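Local coordinates for protein endo-xylogalacturonan hydrolase A (Aspergillus tubingensis, PDB 4C2L) that cleaves xylogalacturonan, the xylose-substituted galacturonan of the hairy regions of pectin, as a secreted family 28 glycoside hydrolase, at residues C67-F80 and D100-D114. Numbering follows the deposited sequence. Where two conformers were deposited one is given.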
ATOM      1  N   CYS A  67     -22.855  -3.584   8.632  1.00 19.12           N
ATOM      2  CA  CYS A  67     -23.148  -3.246   7.252  1.00 19.37           C
ATOM      3  C   CYS A  67     -23.465  -4.517   6.478  1.00 19.04           C
ATOM      4  O   CYS A  67     -22.694  -5.463   6.496  1.00 17.64           O
ATOM      5  CB  CYS A  67     -21.931  -2.576   6.625  1.00 21.36           C
ATOM      6  SG  CYS A  67     -22.159  -2.227   4.874  1.00 26.30           S
ATOM      7  N   SER A  68     -24.598  -4.531   5.787  1.00 19.41           N
ATOM      8  CA  SER A  68     -24.904  -5.625   4.864  1.00 19.55           C
ATOM      9  C   SER A  68     -25.587  -4.986   3.661  1.00 19.41           C
ATOM     10  O   SER A  68     -26.759  -4.615   3.725  1.00 19.10           O
ATOM     11  CB  SER A  68     -25.811  -6.650   5.556  1.00 21.09           C
ATOM     12  OG  SER A  68     -26.183  -7.681   4.669  1.00 23.98           O
ATOM     13  N   ASP A  69     -24.832  -4.823   2.581  1.00 19.50           N
ATOM     14  CA  ASP A  69     -25.283  -4.052   1.407  1.00 21.88           C
ATOM     15  C   ASP A  69     -25.658  -2.638   1.807  1.00 21.76           C
ATOM     16  O   ASP A  69     -26.692  -2.108   1.382  1.00 22.90           O
ATOM     17  CB  ASP A  69     -26.456  -4.750   0.700  1.00 24.67           C
ATOM     18  CG  ASP A  69     -26.110  -6.151   0.259  1.00 29.62           C
ATOM     19  OD1 ASP A  69     -25.109  -6.309  -0.471  1.00 31.30           O
ATOM     20  OD2 ASP A  69     -26.830  -7.106   0.650  1.00 35.09           O
ATOM     21  N   CYS A  70     -24.821  -2.035   2.646  1.00 20.46           N
ATOM     22  CA  CYS A  70     -25.090  -0.701   3.156  1.00 19.95           C
ATOM     23  C   CYS A  70     -24.316   0.321   2.347  1.00 18.79           C
ATOM     24  O   CYS A  70     -23.349  -0.010   1.647  1.00 18.12           O
ATOM     25  CB  CYS A  70     -24.727  -0.593   4.642  1.00 23.29           C
ATOM     26  SG  CYS A  70     -22.966  -0.378   4.942  1.00 28.29           S
ATOM     27  N   ASP A  71     -24.751   1.566   2.450  1.00 17.43           N
ATOM     28  CA  ASP A  71     -24.100   2.681   1.778  1.00 17.25           C
ATOM     29  C   ASP A  71     -23.764   3.731   2.839  1.00 16.62           C
ATOM     30  O   ASP A  71     -24.658   4.294   3.475  1.00 16.63           O
ATOM     31  CB  ASP A  71     -25.049   3.225   0.697  1.00 18.72           C
ATOM     32  CG  ASP A  71     -24.482   4.414  -0.077  1.00 20.54           C
ATOM     33  OD1 ASP A  71     -23.251   4.671  -0.073  1.00 20.64           O
ATOM     34  OD2 ASP A  71     -25.305   5.095  -0.729  1.00 22.05           O
ATOM     35  N   ILE A  72     -22.471   3.958   3.059  1.00 14.82           N
ATOM     36  CA  ILE A  72     -22.002   4.930   4.042  1.00 14.73           C
ATOM     37  C   ILE A  72     -21.459   6.155   3.304  1.00 14.70           C
ATOM     38  O   ILE A  72     -20.383   6.111   2.698  1.00 14.56           O
ATOM     39  CB  ILE A  72     -20.906   4.324   4.953  1.00 15.02           C
ATOM     40  CG1 ILE A  72     -21.406   3.017   5.579  1.00 15.48           C
ATOM     41  CG2 ILE A  72     -20.473   5.315   6.018  1.00 15.17           C
ATOM     42  CD1 ILE A  72     -20.349   2.240   6.358  1.00 16.28           C
ATOM     43  N   GLN A  73     -22.216   7.241   3.354  1.00 13.94           N
ATOM     44  CA  GLN A  73     -21.864   8.461   2.615  1.00 14.58           C
ATOM     45  C   GLN A  73     -21.166   9.443   3.534  1.00 14.87           C
ATOM     46  O   GLN A  73     -21.773  10.059   4.420  1.00 14.49           O
ATOM     47  CB  GLN A  73     -23.105   9.072   1.949  1.00 15.16           C
ATOM     48  CG  GLN A  73     -23.841   8.046   1.099  1.00 16.30           C
ATOM     49  CD  GLN A  73     -25.109   8.580   0.451  1.00 16.55           C
ATOM     50  OE1 GLN A  73     -25.495   9.745   0.657  1.00 17.13           O
ATOM     51  NE2 GLN A  73     -25.775   7.721  -0.317  1.00 16.48           N
ATOM     52  N   VAL A  74     -19.863   9.574   3.335  1.00 14.62           N
ATOM     53  CA  VAL A  74     -19.055  10.453   4.167  1.00 14.63           C
ATOM     54  C   VAL A  74     -18.874  11.757   3.407  1.00 14.92           C
ATOM     55  O   VAL A  74     -18.114  11.803   2.430  1.00 14.19           O
ATOM     56  CB  VAL A  74     -17.686   9.813   4.480  1.00 14.86           C
ATOM     57  CG1 VAL A  74     -16.882  10.688   5.442  1.00 14.78           C
ATOM     58  CG2 VAL A  74     -17.868   8.389   5.027  1.00 15.09           C
ATOM     59  N   GLU A  75     -19.592  12.807   3.818  1.00 14.61           N
ATOM     60  CA  GLU A  75     -19.419  14.121   3.175  1.00 15.05           C
ATOM     61  C   GLU A  75     -18.742  15.125   4.095  1.00 14.96           C
ATOM     62  O   GLU A  75     -18.295  16.183   3.653  1.00 16.54           O
ATOM     63  CB  GLU A  75     -20.761  14.674   2.661  1.00 15.03           C
ATOM     64  CG  GLU A  75     -21.626  13.640   1.952  1.00 15.43           C
ATOM     65  CD  GLU A  75     -20.955  13.028   0.725  1.00 15.15           C
ATOM     66  OE1 GLU A  75     -19.963  13.591   0.231  1.00 16.61           O
ATOM     67  OE2 GLU A  75     -21.430  11.989   0.256  1.00 16.28           O
ATOM     68  N   GLY A  76     -18.643  14.776   5.376  1.00 15.15           N
ATOM     69  CA  GLY A  76     -17.992  15.630   6.353  1.00 13.97           C
ATOM     70  C   GLY A  76     -16.643  15.081   6.768  1.00 14.17           C
ATOM     71  O   GLY A  76     -16.033  14.269   6.058  1.00 14.08           O
ATOM     72  N   LEU A  77     -16.199  15.518   7.940  1.00 13.52           N
ATOM     73  CA  LEU A  77     -14.904  15.141   8.487  1.00 13.43           C
ATOM     74  C   LEU A  77     -15.101  14.099   9.583  1.00 13.81           C
ATOM     75  O   LEU A  77     -15.895  14.312  10.496  1.00 14.35           O
ATOM     76  CB  LEU A  77     -14.228  16.381   9.087  1.00 13.59           C
ATOM     77  CG  LEU A  77     -12.904  16.158   9.862  1.00 13.48           C
ATOM     78  CD1 LEU A  77     -11.865  15.454   8.979  1.00 13.52           C
ATOM     79  CD2 LEU A  77     -12.375  17.480  10.399  1.00 13.79           C
ATOM     80  N   LEU A  78     -14.422  12.958   9.459  1.00 13.40           N
ATOM     81  CA  LEU A  78     -14.367  11.978  10.549  1.00 13.30           C
ATOM     82  C   LEU A  78     -12.978  12.100  11.113  1.00 13.50           C
ATOM     83  O   LEU A  78     -11.999  11.745  10.444  1.00 12.95           O
ATOM     84  CB  LEU A  78     -14.582  10.545  10.034  1.00 14.34           C
ATOM     85  CG  LEU A  78     -15.828  10.259   9.185  1.00 15.28           C
ATOM     86  CD1 LEU A  78     -16.008   8.773   8.910  1.00 15.20           C
ATOM     87  CD2 LEU A  78     -17.069  10.812   9.847  1.00 16.15           C
ATOM     88  N   LYS A  79     -12.877  12.636  12.326  1.00 12.74           N
ATOM     89  CA  LYS A  79     -11.582  12.909  12.894  1.00 13.23           C
ATOM     90  C   LYS A  79     -11.301  11.947  14.035  1.00 12.52           C
ATOM     91  O   LYS A  79     -11.971  12.001  15.067  1.00 11.69           O
ATOM     92  CB  LYS A  79     -11.494  14.352  13.388  1.00 15.06           C
ATOM     93  CG  LYS A  79     -10.106  14.645  13.953  1.00 17.76           C
ATOM     94  CD  LYS A  79      -9.895  16.107  14.233  1.00 21.26           C
ATOM     95  CE  LYS A  79      -8.430  16.376  14.531  1.00 23.73           C
ATOM     96  NZ  LYS A  79      -8.306  17.774  15.032  1.00 28.30           N
ATOM     97  N   PHE A  80     -10.321  11.065  13.834  1.00 11.53           N
ATOM     98  CA  PHE A  80      -9.895  10.161  14.914  1.00 12.05           C
ATOM     99  C   PHE A  80      -9.083  10.856  15.988  1.00 12.38           C
ATOM    100  O   PHE A  80      -8.314  11.774  15.707  1.00 12.94           O
ATOM    101  CB  PHE A  80      -9.078   9.005  14.350  1.00 11.93           C
ATOM    102  CG  PHE A  80      -9.918   7.927  13.775  1.00 11.88           C
ATOM    103  CD1 PHE A  80     -10.502   6.968  14.608  1.00 12.05           C
ATOM    104  CD2 PHE A  80     -10.145   7.856  12.394  1.00 12.14           C
ATOM    105  CE1 PHE A  80     -11.293   5.960  14.069  1.00 12.03           C
ATOM    106  CE2 PHE A  80     -10.939   6.844  11.864  1.00 12.55           C
ATOM    107  CZ  PHE A  80     -11.505   5.900  12.699  1.00 12.30           C
ATOM    108  N   ASP A 100     -20.250  -8.132   3.687  1.00 16.61           N
ATOM    109  CA  ASP A 100     -20.652  -8.387   2.309  1.00 18.61           C
ATOM    110  C   ASP A 100     -21.516  -7.240   1.819  1.00 18.50           C
ATOM    111  O   ASP A 100     -22.641  -7.062   2.280  1.00 19.01           O
ATOM    112  CB  ASP A 100     -21.421  -9.710   2.221  1.00 21.05           C
ATOM    113  CG  ASP A 100     -20.587 -10.890   2.670  1.00 24.17           C
ATOM    114  OD1 ASP A 100     -19.478 -11.065   2.127  1.00 25.57           O
ATOM    115  OD2 ASP A 100     -21.031 -11.647   3.566  1.00 26.76           O
ATOM    116  N   GLY A 101     -20.979  -6.449   0.896  1.00 17.52           N
ATOM    117  CA  GLY A 101     -21.729  -5.352   0.305  1.00 17.81           C
ATOM    118  C   GLY A 101     -21.566  -4.096   1.123  1.00 17.70           C
ATOM    119  O   GLY A 101     -22.312  -3.855   2.062  1.00 18.42           O
ATOM    120  N   LEU A 102     -20.558  -3.308   0.795  1.00 17.16           N
ATOM    121  CA  LEU A 102     -20.360  -2.050   1.466  1.00 17.44           C
ATOM    122  C   LEU A 102     -19.969  -1.017   0.432  1.00 17.11           C
ATOM    123  O   LEU A 102     -19.197  -1.305  -0.481  1.00 16.75           O
ATOM    124  CB  LEU A 102     -19.258  -2.167   2.528  1.00 18.45           C
ATOM    125  CG  LEU A 102     -18.603  -0.834   2.913  1.00 20.40           C
ATOM    126  CD1 LEU A 102     -19.449  -0.110   3.945  1.00 22.84           C
ATOM    127  CD2 LEU A 102     -17.170  -0.979   3.391  1.00 23.18           C
ATOM    128  N   LYS A 103     -20.517   0.178   0.582  1.00 16.52           N
ATOM    129  CA  LYS A 103     -19.990   1.343  -0.120  1.00 17.43           C
ATOM    130  C   LYS A 103     -19.592   2.346   0.950  1.00 16.63           C
ATOM    131  O   LYS A 103     -20.421   2.758   1.764  1.00 17.04           O
ATOM    132  CB  LYS A 103     -21.034   1.951  -1.058  1.00 19.97           C
ATOM    133  CG  LYS A 103     -21.670   0.945  -2.008  1.00 23.35           C
ATOM    134  CD  LYS A 103     -22.747   1.614  -2.857  1.00 27.55           C
ATOM    135  CE  LYS A 103     -23.642   0.588  -3.545  1.00 31.42           C
ATOM    136  NZ  LYS A 103     -24.670   0.070  -2.597  1.00 36.11           N
ATOM    137  N   LEU A 104     -18.320   2.708   0.970  1.00 14.34           N
ATOM    138  CA  LEU A 104     -17.833   3.734   1.875  1.00 14.47           C
ATOM    139  C   LEU A 104     -17.342   4.825   0.965  1.00 14.71           C
ATOM    140  O   LEU A 104     -16.292   4.689   0.318  1.00 14.44           O
ATOM    141  CB  LEU A 104     -16.695   3.202   2.761  1.00 14.51           C
ATOM    142  CG  LEU A 104     -16.000   4.186   3.720  1.00 15.25           C
ATOM    143  CD1 LEU A 104     -16.949   4.690   4.796  1.00 14.94           C
ATOM    144  CD2 LEU A 104     -14.794   3.536   4.390  1.00 15.24           C
ATOM    145  N   ARG A 105     -18.108   5.898   0.878  1.00 13.80           N
ATOM    146  CA  ARG A 105     -17.850   6.830  -0.223  1.00 13.90           C
ATOM    147  C   ARG A 105     -18.213   8.251   0.089  1.00 14.24           C
ATOM    148  O   ARG A 105     -19.074   8.504   0.917  1.00 14.09           O
ATOM    149  CB  ARG A 105     -18.595   6.353  -1.460  1.00 14.19           C
ATOM    150  CG  ARG A 105     -20.098   6.201  -1.278  1.00 14.96           C
ATOM    151  CD  ARG A 105     -20.689   5.671  -2.580  1.00 16.33           C
ATOM    152  NE  ARG A 105     -22.133   5.563  -2.509  1.00 16.69           N
ATOM    153  CZ  ARG A 105     -22.915   5.467  -3.579  1.00 17.33           C
ATOM    154  NH1 ARG A 105     -22.374   5.493  -4.798  1.00 17.22           N
ATOM    155  NH2 ARG A 105     -24.222   5.360  -3.426  1.00 18.98           N
ATOM    156  N   SER A 106     -17.539   9.186  -0.569  1.00 14.08           N
ATOM    157  CA  SER A 106     -17.981  10.566  -0.544  1.00 14.37           C
ATOM    158  C   SER A 106     -18.582  10.853  -1.907  1.00 14.65           C
ATOM    159  O   SER A 106     -17.902  10.708  -2.923  1.00 15.77           O
ATOM    160  CB  SER A 106     -16.831  11.535  -0.259  1.00 13.96           C
ATOM    161  OG  SER A 106     -17.319  12.874  -0.328  1.00 13.94           O
ATOM    162  N   LEU A 107     -19.866  11.189  -1.931  1.00 14.91           N
ATOM    163  CA  LEU A 107     -20.536  11.485  -3.202  1.00 15.49           C
ATOM    164  C   LEU A 107     -20.342  12.943  -3.613  1.00 15.75           C
ATOM    165  O   LEU A 107     -20.479  13.283  -4.788  1.00 16.51           O
ATOM    166  CB  LEU A 107     -22.019  11.083  -3.160  1.00 15.76           C
ATOM    167  CG  LEU A 107     -22.318   9.576  -3.168  1.00 17.20           C
ATOM    168  CD1 LEU A 107     -23.818   9.306  -3.045  1.00 17.43           C
ATOM    169  CD2 LEU A 107     -21.746   8.908  -4.425  1.00 18.81           C
ATOM    170  N   THR A 108     -20.002  13.805  -2.660  1.00 16.17           N
ATOM    171  CA  THR A 108     -19.695  15.202  -2.989  1.00 16.02           C
ATOM    172  C   THR A 108     -18.226  15.402  -3.294  1.00 16.61           C
ATOM    173  O   THR A 108     -17.845  16.374  -3.965  1.00 17.01           O
ATOM    174  CB  THR A 108     -20.073  16.178  -1.855  1.00 16.43           C
ATOM    175  OG1 THR A 108     -19.246  15.915  -0.710  1.00 16.34           O
ATOM    176  CG2 THR A 108     -21.550  16.046  -1.485  1.00 16.60           C
ATOM    177  N   GLY A 109     -17.393  14.504  -2.772  1.00 16.45           N
ATOM    178  CA  GLY A 109     -15.943  14.664  -2.809  1.00 15.89           C
ATOM    179  C   GLY A 109     -15.360  15.442  -1.638  1.00 16.17           C
ATOM    180  O   GLY A 109     -14.150  15.670  -1.593  1.00 17.81           O
ATOM    181  N   SER A 110     -16.203  15.870  -0.697  1.00 15.67           N
ATOM    182  CA  SER A 110     -15.751  16.688   0.425  0.50 15.30           C
ATOM    183  C   SER A 110     -15.392  15.861   1.654  1.00 14.91           C
ATOM    184  O   SER A 110     -14.832  16.397   2.612  1.00 15.16           O
ATOM    185  CB  SER A 110     -16.802  17.743   0.790  0.50 15.93           C
ATOM    186  OG  SER A 110     -17.120  18.528  -0.346  0.50 15.58           O
ATOM    187  N   GLY A 111     -15.726  14.571   1.622  1.00 13.48           N
ATOM    188  CA  GLY A 111     -15.496  13.701   2.795  1.00 12.93           C
ATOM    189  C   GLY A 111     -14.023  13.487   3.110  1.00 12.56           C
ATOM    190  O   GLY A 111     -13.212  13.239   2.212  1.00 12.77           O
ATOM    191  N   VAL A 112     -13.678  13.551   4.394  1.00 11.82           N
ATOM    192  CA  VAL A 112     -12.297  13.371   4.824  1.00 11.59           C
ATOM    193  C   VAL A 112     -12.272  12.446   6.037  1.00 11.80           C
ATOM    194  O   VAL A 112     -13.060  12.630   6.975  1.00 12.09           O
ATOM    195  CB  VAL A 112     -11.650  14.730   5.211  1.00 11.69           C
ATOM    196  CG1 VAL A 112     -10.236  14.517   5.740  1.00 11.80           C
ATOM    197  CG2 VAL A 112     -11.615  15.677   4.013  1.00 11.69           C
ATOM    198  N   ILE A 113     -11.390  11.446   6.007  1.00 11.26           N
ATOM    199  CA  ILE A 113     -11.136  10.610   7.183  1.00 11.38           C
ATOM    200  C   ILE A 113      -9.741  11.013   7.638  1.00 11.08           C
ATOM    201  O   ILE A 113      -8.760  10.795   6.922  1.00 11.12           O
ATOM    202  CB  ILE A 113     -11.200   9.095   6.857  1.00 11.51           C
ATOM    203  CG1 ILE A 113     -12.570   8.734   6.264  1.00 12.11           C
ATOM    204  CG2 ILE A 113     -10.901   8.260   8.109  1.00 11.25           C
ATOM    205  CD1 ILE A 113     -12.636   7.338   5.650  1.00 12.52           C
ATOM    206  N   ASP A 114      -9.662  11.599   8.825  1.00 11.29           N
ATOM    207  CA  ASP A 114      -8.416  12.128   9.360  1.00 11.83           C
ATOM    208  C   ASP A 114      -7.918  11.183  10.453  1.00 12.20           C
ATOM    209  O   ASP A 114      -8.496  11.152  11.542  1.00 11.93           O
ATOM    210  CB  ASP A 114      -8.674  13.542   9.930  1.00 12.60           C
ATOM    211  CG  ASP A 114      -7.403  14.236  10.448  1.00 13.94           C
ATOM    212  OD1 ASP A 114      -6.321  13.622  10.499  1.00 13.66           O
ATOM    213  OD2 ASP A 114      -7.493  15.439  10.812  1.00 15.48           O
TER
HETATM  214  O   HOH W   1     -22.228  -8.101   5.847  1.00 23.37           O
HETATM  215  O   HOH W   2     -24.883  -8.744   2.290  1.00 36.57           O
HETATM  216  O   HOH W   3     -23.903  -1.683  -0.606  1.00 27.43           O
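Strands 70-74 and 102-105 run parallel, 5° apart, and after a corner in each segment strands 77-80 and 112-114 pair the same way, with Ile72 level with Leu104 and Leu78 with Ile113. On the inward face, Leu102 CD1 touches both sulfurs of the Cys67-Cys70 disulfide and Ile72 CD1, the last tightly at 3.5 Å. Leu104 CD1 lies against both Ile72 CG2 and Val74 CG2; beyond the corner, Phe80 CE2 meets Ile113 CG2. The other face of strands 70-74 and 102-105 is polar. Arg105 presents NE and NH2 together to the Asp71 carboxylate, NE to OD1 at 2.8 Å and NH2 to OD2 at 2.9 Å, the two planes turned 54° from each other. The second Arg105 bond is nearly straight but meets OD2 from above the carboxylate plane, while Gln73 NE2 reaches the same oxygen from the opposite face. Lys103 CD lies over the centre of the guanidinium, and Leu107 CD2 over its other face, nearer the periphery. At the corner, the bent chain of Glu75 (chi2 -60°) brings its carboxylate to the 106-111 loop. OE1 accepts from Thr108 OG1 at 2.6 Å, from Ser106 OG at 2.8 Å and from Thr108 N; OE2 takes Leu107 N at 2.8 Å on its syn lone pair. Ser106 OG in turn receives Gly111 N, and Thr108 OG1 closes an ST turn with Ser110 N. These are two neighbouring coils of the right-handed parallel beta-helix of family 28, continued by strand 47-50 on one side and strand 142-152 on the other. Four bonds onto one buried carboxylate tie the tight 75-76 corner of one coil to the longer 106-111 loop of the next, and would be expected to favour ionised Glu75.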